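R.MvaI (Kocuria varians, PDB 2OA9) is a restriction endonuclease that works as a monomer, recognising its DNA target sequence asymmetrically and, as a member of the PD-(D/E)XK clan, probably cutting it with metal help. Local coordinates at residues Ile207-Arg212 with Thr230-Asn235; Val168-Ser173 with Tyr184-Leu189; Leu8-Glu13 with Asp50-His55; Thr78-Ala83 with Asn146-Ser151. All blocks are in the same frame, centred on the assembly; numbering follows the deposited sequence.

Contact 1: Ile207-Arg212 with Thr230-Asn235; sequences IKVDIR and TAFRIN. With CD (cadmium ion), chain F.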
# COMPACT_ATOMS: atom_id res chain seq x y z
N ILE A 207 -2.13 3.92 8.62
CA ILE A 207 -1.42 2.83 7.91
C ILE A 207 -1.46 1.62 8.80
O ILE A 207 -1.18 1.71 9.97
CB ILE A 207 0.01 3.25 7.53
CG1 ILE A 207 -0.02 4.53 6.68
CG2 ILE A 207 0.81 2.13 6.85
CD1 ILE A 207 1.32 4.99 6.14
N LYS A 208 -1.83 0.48 8.25
CA LYS A 208 -2.06 -0.70 9.06
C LYS A 208 -1.03 -1.73 8.70
O LYS A 208 -0.54 -1.76 7.60
CB LYS A 208 -3.44 -1.30 8.75
CG LYS A 208 -4.63 -0.37 8.94
CD LYS A 208 -4.55 0.39 10.22
CE LYS A 208 -5.85 1.16 10.51
NZ LYS A 208 -5.91 1.56 11.93
N VAL A 209 -0.73 -2.60 9.66
CA VAL A 209 0.20 -3.71 9.50
C VAL A 209 -0.66 -4.98 9.60
O VAL A 209 -1.17 -5.31 10.67
CB VAL A 209 1.25 -3.63 10.61
CG1 VAL A 209 2.21 -4.77 10.53
CG2 VAL A 209 2.02 -2.29 10.51
N ASP A 210 -0.85 -5.64 8.47
CA ASP A 210 -1.73 -6.81 8.34
C ASP A 210 -0.90 -8.09 8.43
O ASP A 210 -0.22 -8.47 7.49
CB ASP A 210 -2.46 -6.72 6.98
CG ASP A 210 -3.58 -7.66 6.81
OD1 ASP A 210 -3.44 -8.84 7.15
OD2 ASP A 210 -4.64 -7.33 6.23
N ILE A 211 -0.90 -8.68 9.61
CA ILE A 211 -0.16 -9.93 9.87
C ILE A 211 -1.04 -11.06 9.41
O ILE A 211 -2.17 -11.20 9.87
CB ILE A 211 0.14 -10.02 11.34
CG1 ILE A 211 0.99 -8.83 11.77
CG2 ILE A 211 0.80 -11.38 11.66
CD1 ILE A 211 1.18 -8.74 13.28
N ARG A 212 -0.52 -11.89 8.51
CA ARG A 212 -1.28 -13.02 7.95
C ARG A 212 -0.33 -14.19 7.84
O ARG A 212 0.22 -14.51 6.78
CB ARG A 212 -1.89 -12.61 6.61
CG ARG A 212 -2.84 -13.60 5.99
CD ARG A 212 -3.04 -13.36 4.50
NE ARG A 212 -4.39 -12.91 4.15
CZ ARG A 212 -5.34 -13.67 3.58
NH1 ARG A 212 -5.17 -14.96 3.31
NH2 ARG A 212 -6.51 -13.11 3.29
N THR A 230 4.17 -9.84 6.01
CA THR A 230 3.27 -8.89 6.65
C THR A 230 3.04 -7.68 5.73
O THR A 230 4.00 -7.12 5.21
CB THR A 230 3.91 -8.47 7.96
OG1 THR A 230 3.95 -9.65 8.80
CG2 THR A 230 3.11 -7.42 8.68
N ALA A 231 1.80 -7.31 5.53
CA ALA A 231 1.47 -6.33 4.50
C ALA A 231 1.28 -4.96 5.19
O ALA A 231 0.57 -4.84 6.17
CB ALA A 231 0.24 -6.73 3.75
N PHE A 232 1.85 -3.92 4.58
CA PHE A 232 1.73 -2.55 5.04
C PHE A 232 0.74 -1.89 4.13
O PHE A 232 0.96 -1.82 2.93
CB PHE A 232 3.10 -1.85 5.06
CG PHE A 232 4.01 -2.35 6.14
CD1 PHE A 232 4.54 -3.62 6.11
CD2 PHE A 232 4.33 -1.55 7.21
CE1 PHE A 232 5.33 -4.06 7.13
CE2 PHE A 232 5.16 -1.98 8.22
CZ PHE A 232 5.65 -3.24 8.19
N ARG A 233 -0.42 -1.53 4.70
CA ARG A 233 -1.59 -1.16 3.91
C ARG A 233 -2.15 0.20 4.28
O ARG A 233 -2.11 0.61 5.40
CB ARG A 233 -2.69 -2.22 4.08
CG ARG A 233 -2.21 -3.63 3.81
CD ARG A 233 -3.24 -4.71 3.94
NE ARG A 233 -3.94 -4.92 2.70
CZ ARG A 233 -4.98 -5.73 2.61
NH1 ARG A 233 -5.37 -6.39 3.69
NH2 ARG A 233 -5.64 -5.86 1.47
N ILE A 234 -2.70 0.87 3.28
CA ILE A 234 -3.23 2.21 3.44
C ILE A 234 -4.39 2.41 2.46
O ILE A 234 -4.33 1.94 1.32
CB ILE A 234 -2.11 3.30 3.21
CG1 ILE A 234 -2.61 4.69 3.57
CG2 ILE A 234 -1.59 3.27 1.76
CD1 ILE A 234 -1.53 5.78 3.49
N ASN A 235 -5.41 3.13 2.91
CA ASN A 235 -6.48 3.57 2.01
C ASN A 235 -5.90 4.47 0.96
O ASN A 235 -5.04 5.32 1.22
CB ASN A 235 -7.54 4.27 2.82
CG ASN A 235 -8.61 4.89 1.97
OD1 ASN A 235 -8.45 5.95 1.41
ND2 ASN A 235 -9.74 4.19 1.88
CD CD F . -5.57 -9.41 6.46
O HOH W 1 2.24 -11.91 7.72
O HOH W 2 -4.90 -9.86 4.25
O HOH W 3 -6.02 -8.89 8.72
O HOH W 4 -7.58 -8.81 5.69
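Asp210 OD2 meets the guanidinium of Arg233 at its edge, near the plane, and accepts from NH1 in a salt bridge, 2.8 Å; seen from the aspartate, the donor stands above the carboxylate plane, and the two planes are turned 50° apart. A water bound to the cadmium lies at the same guanidinium's edge. Arg233 CD rests 3.7 Å from Asp210 CB, and beyond it the chain bends at chi3 (89°), which turns NE. Asp210 suits the place because one carboxylate serves two cations: OD1 and OD2 both bind the cadmium, each at 2.3 Å, and His103 completes the protein ligands. The Phe232 ring is met obliquely by Val209 CG2, 3.9 Å from CE2, while Phe73 stacks on it and Trp150 packs edge-to-face. Beta-branched residues fill this apolar face: Ile207 CG1 reaches Ile234 CD1, and Val209 CG1 presses on Thr230 CG2 at 3.4 Å, a close methyl-methyl approach. Thr230 OG1 and Arg212 N share a water. Paired backbone bonds join Lys208 with Arg233 and Asp210 with Ala231. Such two-faced pairing is that of an antiparallel beta hairpin, here within a five-stranded sheet, with a metal site on its polar face.

Contact 2: Val168-Ser173 with Tyr184-Leu189; sequences VISAES and YNSANL. With CD (cadmium ion), chain H.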
# COMPACT_ATOMS: atom_id res chain seq x y z
N VAL A 168 -4.39 9.57 -9.08
CA VAL A 168 -5.78 9.69 -8.65
C VAL A 168 -6.37 10.87 -9.43
O VAL A 168 -5.87 11.98 -9.35
CB VAL A 168 -5.88 9.94 -7.16
CG1 VAL A 168 -7.31 10.10 -6.72
CG2 VAL A 168 -5.15 8.87 -6.40
N ILE A 169 -7.42 10.60 -10.18
CA ILE A 169 -7.91 11.47 -11.24
C ILE A 169 -9.38 11.81 -11.05
O ILE A 169 -10.09 11.18 -10.26
CB ILE A 169 -7.69 10.84 -12.64
CG1 ILE A 169 -8.54 9.58 -12.83
CG2 ILE A 169 -6.20 10.51 -12.85
CD1 ILE A 169 -8.48 8.99 -14.24
N SER A 170 -9.88 12.81 -11.77
CA SER A 170 -11.31 12.97 -11.91
C SER A 170 -11.67 13.44 -13.30
O SER A 170 -10.81 13.96 -14.00
CB SER A 170 -11.90 13.89 -10.83
OG SER A 170 -11.47 15.22 -11.07
N ALA A 171 -12.92 13.23 -13.68
CA ALA A 171 -13.34 13.60 -15.01
C ALA A 171 -14.80 13.94 -15.05
O ALA A 171 -15.58 13.51 -14.19
CB ALA A 171 -13.08 12.45 -15.96
N GLU A 172 -15.14 14.72 -16.09
CA GLU A 172 -16.51 14.95 -16.56
C GLU A 172 -16.82 13.98 -17.68
O GLU A 172 -15.91 13.50 -18.35
CB GLU A 172 -16.64 16.39 -17.10
CG GLU A 172 -16.31 17.51 -16.13
CD GLU A 172 -16.63 18.90 -16.67
OE1 GLU A 172 -17.04 19.04 -17.84
OE2 GLU A 172 -16.43 19.89 -15.93
N SER A 173 -18.10 13.72 -17.92
CA SER A 173 -18.49 12.92 -19.08
C SER A 173 -19.63 13.56 -19.83
O SER A 173 -20.38 14.37 -19.26
CB SER A 173 -18.86 11.48 -18.68
OG SER A 173 -20.03 11.45 -17.90
N TYR A 184 -10.74 14.96 -18.58
CA TYR A 184 -10.09 14.87 -17.28
C TYR A 184 -9.79 16.22 -16.67
O TYR A 184 -9.19 17.10 -17.30
CB TYR A 184 -8.83 13.98 -17.43
CG TYR A 184 -9.25 12.55 -17.82
CD1 TYR A 184 -9.31 12.20 -19.16
CD2 TYR A 184 -9.61 11.63 -16.86
CE1 TYR A 184 -9.76 10.95 -19.53
CE2 TYR A 184 -10.08 10.39 -17.22
CZ TYR A 184 -10.15 10.05 -18.56
OH TYR A 184 -10.61 8.79 -18.92
N ASN A 185 -10.20 16.40 -15.44
CA ASN A 185 -10.02 17.66 -14.75
C ASN A 185 -8.59 17.87 -14.32
O ASN A 185 -8.05 18.97 -14.44
CB ASN A 185 -10.90 17.73 -13.50
CG ASN A 185 -12.36 17.57 -13.80
OD1 ASN A 185 -12.88 18.23 -14.71
ND2 ASN A 185 -13.03 16.69 -13.05
N SER A 186 -8.04 16.83 -13.71
CA SER A 186 -6.72 16.87 -13.11
C SER A 186 -6.29 15.49 -12.77
O SER A 186 -7.09 14.54 -12.86
CB SER A 186 -6.69 17.71 -11.83
OG SER A 186 -7.49 17.16 -10.79
N ALA A 187 -5.03 15.37 -12.40
CA ALA A 187 -4.46 14.13 -11.94
C ALA A 187 -3.54 14.45 -10.76
O ALA A 187 -2.73 15.35 -10.82
CB ALA A 187 -3.74 13.39 -13.07
N ASN A 188 -3.67 13.70 -9.67
CA ASN A 188 -2.77 13.75 -8.55
C ASN A 188 -1.82 12.57 -8.68
O ASN A 188 -2.22 11.40 -8.54
CB ASN A 188 -3.54 13.63 -7.23
CG ASN A 188 -4.41 14.80 -6.96
OD1 ASN A 188 -5.40 15.01 -7.67
ND2 ASN A 188 -4.11 15.53 -5.90
N LEU A 189 -0.56 12.87 -8.98
CA LEU A 189 0.46 11.85 -9.22
C LEU A 189 1.30 11.69 -7.96
O LEU A 189 2.06 12.57 -7.58
CB LEU A 189 1.38 12.25 -10.40
CG LEU A 189 2.42 11.21 -10.77
CD1 LEU A 189 1.85 9.94 -11.31
CD2 LEU A 189 3.47 11.82 -11.78
CD CD H . -17.22 21.67 -16.96
O HOH W 5 -15.97 21.95 -19.00
O HOH W 6 -19.17 21.27 -18.24
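Ile169 CD1 and Ala171 CB both lie against the ring of Tyr184, each 3.7 Å from its nearest ring atom, CE2 and CD2 respectively. This is the close-packed face of an antiparallel pair: Ile169 places CG1 between its backbone N and carbonyl carbon (chi1 66°), which leaves CG2 to meet Ala187 CB at 3.8 Å. The small alanines suit a place where the strands come close, their CA atoms 4.2 Å apart at Ala171 and Tyr184. The other face is more polar and in part exposed, though Val168 there is buried. Asn185 ND2 gives a nearly straight bond (173°) to Ser170 OG at 2.9 Å, with the oxygen in the amide plane, while Asn185 N bonds to Ser170 O. An alanine in place of Asn185 would probably leave Ser170 OG without this donor and its hydroxyl freer to turn. Here the pairing slackens, for the bond from Ser170 N to Ser186 O is weak at 3.5 Å, whereas two sound backbone bonds join Val168 and Asn188. At the other end, past Ala171, Glu172 holds a cadmium unevenly, through OE2 at 2.2 Å and OE1 at 2.8 Å, with two waters. Helix 33-49 covers the apolar face at Ile169, Ala171 and Tyr184, whose OH bonds to Ile34 O, and helix 6-19 meets Ala187; His62 of helix 62-66 borders the polar face, and strands 58-61 and 244-248 flank the hairpin.

Contact 3: Leu8-Glu13 with Asp50-His55; sequences LNLLKE and DAPDFH. With CD (cadmium ion), chain I; CD (cadmium ion), chain J.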
# COMPACT_ATOMS: atom_id res chain seq x y z
N LEU A 8 10.31 10.65 -14.94
CA LEU A 8 9.25 11.46 -14.41
C LEU A 8 8.90 12.62 -15.33
O LEU A 8 7.73 12.98 -15.47
CB LEU A 8 9.66 11.97 -13.02
CG LEU A 8 8.57 12.72 -12.26
CD1 LEU A 8 7.28 11.91 -12.16
CD2 LEU A 8 9.05 13.10 -10.89
N ASN A 9 9.89 13.24 -15.96
CA ASN A 9 9.61 14.30 -16.91
C ASN A 9 8.66 13.82 -17.99
O ASN A 9 7.69 14.51 -18.32
CB ASN A 9 10.91 14.83 -17.52
CG ASN A 9 10.70 15.78 -18.75
OD1 ASN A 9 10.25 16.88 -18.58
ND2 ASN A 9 11.08 15.34 -19.91
N LEU A 10 8.93 12.64 -18.53
CA LEU A 10 8.10 12.06 -19.60
C LEU A 10 6.70 11.66 -19.11
O LEU A 10 5.71 11.89 -19.78
CB LEU A 10 8.79 10.84 -20.26
CG LEU A 10 9.97 11.27 -21.13
CD1 LEU A 10 10.81 10.07 -21.56
CD2 LEU A 10 9.53 12.07 -22.36
N LEU A 11 6.63 11.05 -17.94
CA LEU A 11 5.36 10.66 -17.35
C LEU A 11 4.49 11.88 -17.08
O LEU A 11 3.30 11.87 -17.42
CB LEU A 11 5.58 9.80 -16.12
CG LEU A 11 4.30 9.44 -15.33
CD1 LEU A 11 3.38 8.64 -16.24
CD2 LEU A 11 4.72 8.75 -14.06
N LYS A 12 5.07 12.92 -16.50
CA LYS A 12 4.31 14.16 -16.24
C LYS A 12 3.83 14.76 -17.56
O LYS A 12 2.72 15.23 -17.62
CB LYS A 12 5.08 15.20 -15.43
CG LYS A 12 5.37 14.78 -14.01
CD LYS A 12 6.28 15.80 -13.34
CE LYS A 12 6.56 15.53 -11.87
NZ LYS A 12 7.76 16.22 -11.37
N GLU A 13 4.70 14.78 -18.57
CA GLU A 13 4.32 15.29 -19.88
C GLU A 13 3.15 14.52 -20.47
O GLU A 13 2.22 15.11 -21.01
CB GLU A 13 5.53 15.34 -20.82
CG GLU A 13 5.23 15.73 -22.27
CD GLU A 13 6.46 15.93 -23.13
OE1 GLU A 13 7.58 15.56 -22.71
OE2 GLU A 13 6.30 16.51 -24.24
N ASP A 50 7.72 8.96 -27.56
CA ASP A 50 8.78 7.95 -27.64
C ASP A 50 9.38 7.79 -26.26
O ASP A 50 10.57 8.07 -26.02
CB ASP A 50 9.84 8.32 -28.70
CG ASP A 50 9.39 8.00 -30.13
OD1 ASP A 50 8.37 7.28 -30.30
OD2 ASP A 50 9.98 8.43 -31.15
N ALA A 51 8.51 7.39 -25.34
CA ALA A 51 8.83 7.19 -23.96
C ALA A 51 8.90 5.69 -23.69
O ALA A 51 8.32 4.90 -24.43
CB ALA A 51 7.74 7.83 -23.08
N PRO A 52 9.60 5.31 -22.62
CA PRO A 52 9.52 3.93 -22.14
C PRO A 52 8.13 3.71 -21.58
O PRO A 52 7.35 4.64 -21.45
CB PRO A 52 10.58 3.87 -21.03
CG PRO A 52 10.77 5.29 -20.58
CD PRO A 52 10.48 6.15 -21.79
N ASP A 53 7.83 2.48 -21.24
CA ASP A 53 6.48 2.11 -20.91
C ASP A 53 6.06 2.74 -19.61
O ASP A 53 6.83 2.78 -18.66
CB ASP A 53 6.34 0.59 -20.86
CG ASP A 53 6.48 -0.02 -22.22
OD1 ASP A 53 6.14 0.65 -23.22
OD2 ASP A 53 6.94 -1.17 -22.40
N PHE A 54 4.84 3.26 -19.61
CA PHE A 54 4.19 3.78 -18.42
C PHE A 54 3.29 2.67 -17.92
O PHE A 54 2.07 2.81 -17.88
CB PHE A 54 3.34 5.01 -18.76
CG PHE A 54 4.11 6.16 -19.40
CD1 PHE A 54 3.63 6.77 -20.55
CD2 PHE A 54 5.25 6.66 -18.81
CE1 PHE A 54 4.31 7.84 -21.12
CE2 PHE A 54 5.94 7.73 -19.40
CZ PHE A 54 5.46 8.33 -20.53
N HIS A 55 3.88 1.54 -17.57
CA HIS A 55 3.10 0.40 -17.13
C HIS A 55 3.12 0.35 -15.61
O HIS A 55 3.97 0.99 -14.96
CB HIS A 55 3.66 -0.89 -17.73
CG HIS A 55 3.45 -1.00 -19.21
ND1 HIS A 55 3.85 -2.11 -19.93
CD2 HIS A 55 2.92 -0.14 -20.12
CE1 HIS A 55 3.55 -1.94 -21.21
NE2 HIS A 55 2.99 -0.75 -21.35
CD CD I . 2.85 0.34 -23.30
CD CD J . 6.35 -1.18 -24.64
O HOH W 7 4.09 -1.27 -24.33
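The ring of Phe54 comes obliquely up to the backbone of a helix as well as its side chains: CZ comes within 3.6 Å of Leu10 O, and CE2 is equally near Leu11 CA. No hydrogen bond crosses between 8-13 and 50-55, and the two are held by van der Waals packing. The side chains of Leu11 and Phe54 run antiparallel past one another, and Leu11 CD1 makes an off-centre CH-pi contact, 4.2 Å from the ring centroid and 29° off its normal. Leu11 CG stands anti to the backbone N (chi1 174°), the start of CD1's route to Phe54. Leu10 points to the start of the loop, its CD1 reaching Pro52 CD at 3.9 Å and Ala51 CB at 4.1 Å; one methyl thus touches both small groups. The loop follows helix 33-49, which Asp50 ends in a Schellman motif with positive phi, and it leads to strand 58-61, so the contact ties helix 6-19 to a helix-to-strand connection. An alanine in place of Phe54 would probably open a gap beside Leu11 and loosen the loop's hold on helix 6-19. A flat, wholly apolar ring suits this buried spot, whose neighbours include Leu42 and Ala14; Pro52 O lies over the centre of one ring face. The flanking Asp53 grips one cadmium through both oxygens, and His55 NE2 holds a second at 2.2 Å together with Glu43 and Glu46; one water bridges the two ions. Glu46 also accepts from Phe54 N, and Asp53 binds calcium in another structure.

Contact 4: Thr78-Ala83 with Asn146-Ser151; sequences TNPRGA and NSVYWS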
# COMPACT_ATOMS: atom_id res chain seq x y z
N THR A 78 12.39 -7.83 10.78
CA THR A 78 13.86 -7.89 10.79
C THR A 78 14.34 -8.84 11.90
O THR A 78 15.32 -9.58 11.70
CB THR A 78 14.40 -6.49 11.09
OG1 THR A 78 14.02 -5.60 10.04
CG2 THR A 78 15.98 -6.43 11.07
N ASN A 79 13.68 -8.78 13.06
CA ASN A 79 14.13 -9.40 14.32
C ASN A 79 13.00 -9.93 15.13
O ASN A 79 11.93 -9.33 15.16
CB ASN A 79 14.84 -8.33 15.20
CG ASN A 79 15.23 -8.86 16.63
OD1 ASN A 79 16.34 -9.38 16.84
ND2 ASN A 79 14.32 -8.70 17.61
N PRO A 80 13.17 -11.02 15.85
CA PRO A 80 14.32 -11.92 15.73
C PRO A 80 14.19 -12.74 14.47
O PRO A 80 13.19 -12.66 13.79
CB PRO A 80 14.13 -12.84 16.94
CG PRO A 80 12.69 -12.83 17.23
CD PRO A 80 12.27 -11.42 16.95
N ARG A 81 15.20 -13.56 14.19
CA ARG A 81 15.07 -14.56 13.14
C ARG A 81 13.90 -15.48 13.46
O ARG A 81 13.66 -15.84 14.63
CB ARG A 81 16.38 -15.35 13.00
N GLY A 82 13.14 -15.84 12.44
CA GLY A 82 12.01 -16.73 12.65
C GLY A 82 10.89 -16.09 13.46
O GLY A 82 10.08 -16.80 14.08
N ALA A 83 10.84 -14.75 13.48
CA ALA A 83 9.80 -14.05 14.19
C ALA A 83 8.38 -14.51 13.83
O ALA A 83 7.55 -14.67 14.71
CB ALA A 83 9.89 -12.59 13.96
N ASN A 146 7.85 -6.87 23.35
CA ASN A 146 8.01 -5.89 22.28
C ASN A 146 9.31 -6.15 21.50
O ASN A 146 9.91 -5.24 20.91
CB ASN A 146 7.93 -4.46 22.82
CG ASN A 146 9.06 -4.11 23.70
OD1 ASN A 146 9.85 -4.96 24.13
ND2 ASN A 146 9.15 -2.81 24.01
N SER A 147 9.72 -7.41 21.46
CA SER A 147 10.96 -7.82 20.80
C SER A 147 10.94 -7.89 19.30
O SER A 147 12.01 -7.77 18.66
CB SER A 147 11.43 -9.16 21.38
OG SER A 147 10.59 -10.23 20.97
N VAL A 148 9.76 -8.08 18.72
CA VAL A 148 9.63 -8.26 17.29
C VAL A 148 9.63 -6.88 16.62
O VAL A 148 8.90 -5.97 17.05
CB VAL A 148 8.34 -9.07 16.94
CG1 VAL A 148 8.15 -9.09 15.46
CG2 VAL A 148 8.41 -10.51 17.51
N TYR A 149 10.47 -6.70 15.60
CA TYR A 149 10.58 -5.39 14.96
C TYR A 149 11.00 -5.46 13.53
O TYR A 149 11.54 -6.47 13.09
CB TYR A 149 11.50 -4.42 15.75
CG TYR A 149 13.00 -4.72 15.73
CD1 TYR A 149 13.77 -4.50 14.60
CD2 TYR A 149 13.63 -5.13 16.88
CE1 TYR A 149 15.14 -4.71 14.61
CE2 TYR A 149 15.01 -5.36 16.91
CZ TYR A 149 15.75 -5.15 15.78
OH TYR A 149 17.09 -5.44 15.85
N TRP A 150 10.75 -4.37 12.84
CA TRP A 150 11.21 -4.11 11.47
C TRP A 150 12.16 -2.95 11.56
O TRP A 150 11.80 -1.91 12.11
CB TRP A 150 10.04 -3.68 10.55
CG TRP A 150 9.00 -4.70 10.28
CD1 TRP A 150 8.90 -5.50 9.18
CD2 TRP A 150 7.89 -5.04 11.11
NE1 TRP A 150 7.79 -6.30 9.25
CE2 TRP A 150 7.16 -6.07 10.45
CE3 TRP A 150 7.44 -4.61 12.36
CZ2 TRP A 150 6.03 -6.64 11.01
CZ3 TRP A 150 6.31 -5.17 12.90
CH2 TRP A 150 5.61 -6.18 12.23
N SER A 151 13.37 -3.08 11.05
CA SER A 151 14.24 -1.92 11.03
C SER A 151 13.79 -0.86 10.05
O SER A 151 13.18 -1.18 9.01
CB SER A 151 15.67 -2.34 10.65
OG SER A 151 15.71 -2.89 9.35
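Thr78, Asn79 and Tyr149 have the most surface buried here. Asn79 lays its CB over one face of the Tyr149 ring, 3.5 Å from the centroid and 17° off the normal, a CH-pi contact displaced toward the rim. Its amide is turned only 15° from the ring plane. CG, anti to the backbone N, lies 3.5 Å from Tyr149 CE2, and ND2 makes a weak, bent bond to Ser147 O at 2.7 Å. Asparagine therefore offers an apolar CB to the aromatic face and a donor to the backbone beyond. The backbones of Asn79 and Tyr149 form an antiparallel hydrogen-bonded pair. Thr78 also faces Tyr149, making a classic beta bulge in which Tyr149 O takes a sound bond from Asn79 N and a weak one from Thr78 N. Thr78 OG1 accepts from Ser151 N at 2.8 Å, almost straight (172°). Pro80, joined to Asn79 by a cis peptide bond, sets CD against Val148 CG2. With most of the polar groups on backbone atoms, the chemistry implies that the loop 78-83 is docked as a short extra edge on strand 143-151, fixed by hydrogen bonds and by a CH-pi contact on Tyr149 rather than by charge.

Contact 1 is the buried one, its centre about 8 Å from the centre of the chain; the other three are partly buried, their centres about 21 to 22 Å from it. Contacts 1 and 2 are both antiparallel hairpins, but in different sheets, and each carries a cadmium, on the polar face in contact 1 and at the end of the pairing in contact 2. Contact 3 crosses without hydrogen bonds, a helix against a loop, whereas contact 4 relies on backbone bonding of a loop to a strand edge. Contacts 1 and 4 touch where Trp150 packs on Thr230, Phe232 and Val209; contacts 2 and 3 touch through Leu189 on Leu8 and Leu11.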